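2-oxoglutarate-dependent dioxygenase tropC (Talaromyces stipitatus, PDB 6XJJ) acts as an iron- and 2-oxoglutarate-dependent dioxygenase in the biosynthesis of fungal tropolones, downstream of the polyketide synthase and monooxygenase that supply the dearomatized hydroxycyclohexadione. Local coordinates at residues Y181-L186 against P218-M222; V189-R194 against L211-L215. All coordinates share one frame; numbering follows the deposited sequence.

Contact 1 (Y181-L186 against P218-M222); sequences YRALML and PSIPM
Arg182 supplies the polar part of this contact, reaching from the helix to the carbonyl of Ile220 in the loop. Its chain runs straight through chi2 and then bends at chi3 (63°), which turns the edge of the guanidinium toward Ile220 O. NH2 of Arg182 donates the main hydrogen bond to Ile220 O, with an N-H...O angle of 153°; the very short modelled length is doubtful. Arg182 NH1 adds a weak bond to Ile220 O at 3.2 Å and another weak one to Thr144 OG1, so the cation reaches both the loop and a neighbouring strand. The CG1 of Ile220 also lies against NH2.

The apolar part centres on Met222. Its chain leaves the backbone extended and turns only at chi3 (-65°), bringing CE in among three helix side chains. Met222 CE meets the edge of the Tyr181 ring at CD2 (3.4 Å), near the ring plane, and touches Met185 CG at 3.7 Å and the aliphatic CG of Arg182. The Met222 sulfur stands 4.9 Å from the Tyr181 ring centroid, also at the edge, in a Met-aromatic contact. Further along the helix the contact is purely aliphatic: the Leu186 side chain crosses the Pro218 ring at about a right angle, CD1 of Leu186 lying 4.1 Å from CG of Pro218.

Tyr181 and Met222 both rest on Val314, and Met185 and Met222 on Phe316, all of strand 311-318. This is typical of the double-stranded beta-helix (jelly-roll) fold of the isopenicillin N synthase-like 2-oxoglutarate oxygenases, where a long helix backs the main sheet.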
loop_
_atom_site.group_PDB
_atom_site.type_symbol
_atom_site.label_atom_id
_atom_site.label_comp_id
_atom_site.label_asym_id
_atom_site.label_seq_id
_atom_site.Cartn_x
_atom_site.Cartn_y
_atom_site.Cartn_z
ATOM N N TYR A 181 -5.946 -11.584 4.675
ATOM C CA TYR A 181 -6.042 -10.188 4.265
ATOM C C TYR A 181 -5.242 -9.944 2.990
ATOM O O TYR A 181 -5.707 -9.247 2.079
ATOM C CB TYR A 181 -5.547 -9.284 5.393
ATOM C CG TYR A 181 -5.721 -7.810 5.124
ATOM C CD1 TYR A 181 -6.923 -7.182 5.399
ATOM C CD2 TYR A 181 -4.693 -7.051 4.578
ATOM C CE1 TYR A 181 -7.098 -5.832 5.161
ATOM C CE2 TYR A 181 -4.858 -5.703 4.327
ATOM C CZ TYR A 181 -6.068 -5.100 4.620
ATOM O OH TYR A 181 -6.248 -3.759 4.382
ATOM N N ARG A 182 -4.038 -10.518 2.908
ATOM C CA ARG A 182 -3.259 -10.460 1.674
ATOM C C ARG A 182 -4.077 -10.909 0.468
ATOM O O ARG A 182 -4.018 -10.284 -0.597
ATOM C CB ARG A 182 -1.997 -11.317 1.798
ATOM C CG ARG A 182 -0.913 -10.726 2.698
ATOM C CD ARG A 182 0.321 -11.622 2.729
ATOM N NE ARG A 182 0.899 -11.702 1.395
ATOM C CZ ARG A 182 1.673 -10.763 0.857
ATOM N NH1 ARG A 182 1.978 -9.657 1.530
ATOM N NH2 ARG A 182 2.134 -10.917 -0.372
ATOM N N ALA A 183 -4.833 -11.996 0.606
ATOM C CA ALA A 183 -5.628 -12.483 -0.516
ATOM C C ALA A 183 -6.690 -11.468 -0.914
ATOM O O ALA A 183 -6.874 -11.176 -2.103
ATOM C CB ALA A 183 -6.267 -13.818 -0.157
ATOM N N LEU A 184 -7.408 -10.922 0.068
ATOM C CA LEU A 184 -8.374 -9.869 -0.227
ATOM C C LEU A 184 -7.698 -8.684 -0.896
ATOM O O LEU A 184 -8.251 -8.098 -1.833
ATOM C CB LEU A 184 -9.081 -9.423 1.054
ATOM C CG LEU A 184 -9.949 -10.454 1.771
ATOM C CD1 LEU A 184 -10.429 -9.905 3.104
ATOM C CD2 LEU A 184 -11.129 -10.834 0.915
ATOM N N MET A 185 -6.494 -8.320 -0.443
ATOM C CA MET A 185 -5.788 -7.222 -1.095
ATOM C C MET A 185 -5.411 -7.573 -2.530
ATOM O O MET A 185 -5.656 -6.782 -3.449
ATOM C CB MET A 185 -4.529 -6.834 -0.326
ATOM C CG MET A 185 -4.706 -6.244 1.072
ATOM S SD MET A 185 -6.008 -5.005 1.161
ATOM C CE MET A 185 -5.546 -3.948 -0.170
ATOM N N LEU A 186 -4.801 -8.742 -2.749
ATOM C CA LEU A 186 -4.493 -9.156 -4.116
ATOM C C LEU A 186 -5.723 -9.078 -5.011
ATOM O O LEU A 186 -5.633 -8.650 -6.169
ATOM C CB LEU A 186 -3.916 -10.572 -4.137
ATOM C CG LEU A 186 -3.734 -11.154 -5.546
ATOM C CD1 LEU A 186 -2.865 -10.264 -6.401
ATOM C CD2 LEU A 186 -3.134 -12.546 -5.484
ATOM N N PRO A 218 2.543 -11.999 -9.252
ATOM C CA PRO A 218 2.907 -10.621 -8.909
ATOM C C PRO A 218 3.818 -10.528 -7.696
ATOM O O PRO A 218 3.847 -11.404 -6.830
ATOM C CB PRO A 218 1.550 -9.980 -8.612
ATOM C CG PRO A 218 0.731 -11.122 -8.072
ATOM C CD PRO A 218 1.193 -12.356 -8.781
ATOM N N SER A 219 4.552 -9.419 -7.636
ATOM C CA SER A 219 5.372 -9.087 -6.477
ATOM C C SER A 219 4.528 -8.177 -5.593
ATOM O O SER A 219 4.263 -7.024 -5.945
ATOM C CB SER A 219 6.675 -8.415 -6.902
ATOM O OG SER A 219 7.515 -8.138 -5.794
ATOM N N ILE A 220 4.080 -8.706 -4.464
ATOM C CA ILE A 220 3.071 -8.028 -3.657
ATOM C C ILE A 220 3.480 -8.015 -2.191
ATOM O O ILE A 220 2.972 -8.811 -1.388
ATOM C CB ILE A 220 1.696 -8.682 -3.840
ATOM C CG1 ILE A 220 1.823 -10.205 -3.762
ATOM C CG2 ILE A 220 1.072 -8.221 -5.141
ATOM C CD1 ILE A 220 0.505 -10.925 -3.673
ATOM N N PRO A 221 4.371 -7.121 -1.797
ATOM C CA PRO A 221 4.622 -6.928 -0.373
ATOM C C PRO A 221 3.507 -6.150 0.303
ATOM O O PRO A 221 2.790 -5.352 -0.307
ATOM C CB PRO A 221 5.938 -6.143 -0.356
ATOM C CG PRO A 221 5.914 -5.371 -1.597
ATOM C CD PRO A 221 5.195 -6.220 -2.621
ATOM N N MET A 222 3.355 -6.449 1.583
ATOM C CA MET A 222 2.488 -5.738 2.507
ATOM C C MET A 222 3.315 -5.385 3.729
ATOM O O MET A 222 4.244 -6.113 4.080
ATOM C CB MET A 222 1.315 -6.599 2.933
ATOM C CG MET A 222 0.219 -5.869 3.757
ATOM S SD MET A 222 -1.027 -6.939 4.456
ATOM C CE MET A 222 -1.774 -7.529 2.996
#

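Contact 2 (V189-R194 against L211-L215); sequences VSTIVR and LNDIL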
loop_
_atom_site.group_PDB
_atom_site.type_symbol
_atom_site.label_atom_id
_atom_site.label_comp_id
_atom_site.label_asym_id
_atom_site.label_seq_id
_atom_site.Cartn_x
_atom_site.Cartn_y
_atom_site.Cartn_z
ATOM N N VAL A 189 -6.516 -5.341 -5.710
ATOM C CA VAL A 189 -5.563 -4.629 -6.551
ATOM C C VAL A 189 -5.693 -5.102 -7.989
ATOM O O VAL A 189 -5.404 -4.350 -8.926
ATOM C CB VAL A 189 -4.121 -4.796 -6.029
ATOM C CG1 VAL A 189 -3.563 -6.161 -6.364
ATOM C CG2 VAL A 189 -3.238 -3.701 -6.571
ATOM N N SER A 190 -6.131 -6.348 -8.192
ATOM C CA SER A 190 -6.390 -6.830 -9.544
ATOM C C SER A 190 -7.575 -6.098 -10.160
ATOM O O SER A 190 -7.566 -5.779 -11.356
ATOM C CB SER A 190 -6.646 -8.332 -9.524
ATOM O OG SER A 190 -5.513 -9.034 -9.045
ATOM N N THR A 191 -8.604 -5.829 -9.355
ATOM C CA THR A 191 -9.714 -4.998 -9.806
ATOM C C THR A 191 -9.227 -3.598 -10.173
ATOM O O THR A 191 -9.548 -3.071 -11.245
ATOM C CB THR A 191 -10.782 -4.923 -8.710
ATOM O OG1 THR A 191 -11.236 -6.242 -8.389
ATOM C CG2 THR A 191 -11.965 -4.070 -9.155
ATOM N N ILE A 192 -8.442 -2.983 -9.283
ATOM C CA ILE A 192 -7.924 -1.640 -9.528
ATOM C C ILE A 192 -7.132 -1.600 -10.826
ATOM O O ILE A 192 -7.272 -0.667 -11.625
ATOM C CB ILE A 192 -7.078 -1.181 -8.324
ATOM C CG1 ILE A 192 -7.977 -1.010 -7.095
ATOM C CG2 ILE A 192 -6.365 0.138 -8.622
ATOM C CD1 ILE A 192 -7.240 -0.868 -5.782
ATOM N N VAL A 193 -6.289 -2.605 -11.060
ATOM C CA VAL A 193 -5.477 -2.626 -12.273
ATOM C C VAL A 193 -6.350 -2.621 -13.519
ATOM O O VAL A 193 -6.069 -1.899 -14.482
ATOM C CB VAL A 193 -4.525 -3.832 -12.251
ATOM C CG1 VAL A 193 -3.903 -4.042 -13.618
ATOM C CG2 VAL A 193 -3.430 -3.597 -11.214
ATOM N N ARG A 194 -7.413 -3.430 -13.533
ATOM C CA ARG A 194 -8.232 -3.521 -14.736
ATOM C C ARG A 194 -9.005 -2.236 -14.982
ATOM O O ARG A 194 -9.285 -1.896 -16.138
ATOM C CB ARG A 194 -9.197 -4.699 -14.631
ATOM C CG ARG A 194 -8.510 -6.030 -14.437
ATOM C CD ARG A 194 -9.482 -7.193 -14.459
ATOM N NE ARG A 194 -8.835 -8.405 -13.969
ATOM C CZ ARG A 194 -8.920 -8.858 -12.718
ATOM N NH1 ARG A 194 -9.693 -8.249 -11.824
ATOM N NH2 ARG A 194 -8.266 -9.958 -12.372
ATOM N N LEU A 211 -2.423 -3.545 -18.955
ATOM C CA LEU A 211 -1.680 -3.578 -17.710
ATOM C C LEU A 211 -1.773 -4.921 -17.006
ATOM O O LEU A 211 -1.122 -5.107 -15.979
ATOM C CB LEU A 211 -2.207 -2.494 -16.764
ATOM C CG LEU A 211 -2.314 -1.066 -17.308
ATOM C CD1 LEU A 211 -2.927 -0.156 -16.256
ATOM C CD2 LEU A 211 -0.987 -0.507 -17.791
ATOM N N ASN A 212 -2.575 -5.853 -17.511
ATOM C CA ASN A 212 -2.918 -7.020 -16.711
ATOM C C ASN A 212 -1.764 -8.003 -16.536
ATOM O O ASN A 212 -1.889 -8.928 -15.731
ATOM C CB ASN A 212 -4.120 -7.723 -17.329
ATOM C CG ASN A 212 -5.377 -6.871 -17.268
ATOM O OD1 ASN A 212 -5.425 -5.867 -16.548
ATOM N ND2 ASN A 212 -6.420 -7.298 -17.973
ATOM N N ASP A 213 -0.642 -7.825 -17.234
ATOM C CA ASP A 213 0.474 -8.754 -17.076
ATOM C C ASP A 213 1.185 -8.618 -15.732
ATOM O O ASP A 213 1.879 -9.554 -15.325
ATOM C CB ASP A 213 1.475 -8.561 -18.214
ATOM C CG ASP A 213 0.946 -9.077 -19.536
ATOM O OD1 ASP A 213 -0.040 -9.842 -19.516
ATOM O OD2 ASP A 213 1.504 -8.725 -20.594
ATOM N N ILE A 214 1.055 -7.477 -15.044
ATOM C CA ILE A 214 1.584 -7.374 -13.686
ATOM C C ILE A 214 0.808 -8.230 -12.701
ATOM O O ILE A 214 1.282 -8.461 -11.583
ATOM C CB ILE A 214 1.594 -5.932 -13.145
ATOM C CG1 ILE A 214 0.250 -5.254 -13.419
ATOM C CG2 ILE A 214 2.794 -5.142 -13.675
ATOM C CD1 ILE A 214 0.020 -3.970 -12.653
ATOM N N LEU A 215 -0.391 -8.675 -13.057
ATOM C CA LEU A 215 -1.096 -9.604 -12.190
ATOM C C LEU A 215 -0.580 -11.029 -12.341
ATOM O O LEU A 215 -0.881 -11.867 -11.484
ATOM C CB LEU A 215 -2.597 -9.540 -12.475
ATOM C CG LEU A 215 -3.192 -8.140 -12.289
ATOM C CD1 LEU A 215 -4.635 -8.125 -12.703
ATOM C CD2 LEU A 215 -3.049 -7.632 -10.863
#
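Val193 and Leu215 lead an apolar, partly buried contact between the later part of helix 171-204 and the short 3-10 turn that follows in the connection to strand 222-227. Val193 splits its work between its two methyls. With Val193 CG1 anti to the backbone N (chi1 167°), that branch lies 3.9 Å from Leu211 CB and near the amide oxygen of Asn212, while CG2 meets Ile214 CD1 at 3.8 Å. Val193 CG2 also faces Leu215 CD2 tip to tip, 4.1 Å away.

Both elements flank the jelly roll: Val189, Val193, Ile214 and Leu215 all touch Leu318 at the end of strand 311-318, while Leu211 and Ile214 also reach Trp292 of helix 287-292. Leu215 spreads its two methyls over Ser190, with CD1 3.8 Å from Ser190 CB. The Ser190 hydroxyl is engaged within the helix, bonding back to Leu186 O, and meets the leucine only by van der Waals contact.

Toward the more open side, Arg194 CG packs at 3.7 Å against Asn212 OD1, the two side chains crossing at about a right angle. The extended chain of Arg194 carries its guanidinium back beside the helix, where Leu215 CD1 sits over one face, 4.1 Å from Arg194 NH2.

In the fold
Helix 171-204 serves both contacts, with 181-186 and 189-194 taking up neighbouring lengths of it and the connection to strand 222-227 folding back along it in the reverse order. Contact 1 is the deeper, its centre about 9 Å from that of the chain, against about 14 Å for contact 2, and the two contact centres lie about 12 Å apart. Their chemistry differs accordingly: the buried contact joins a cation to a backbone carbonyl and sets a methionine against an aromatic ring, whereas the partly buried one relies on branched aliphatic side chains. Strand 311-318 touches both.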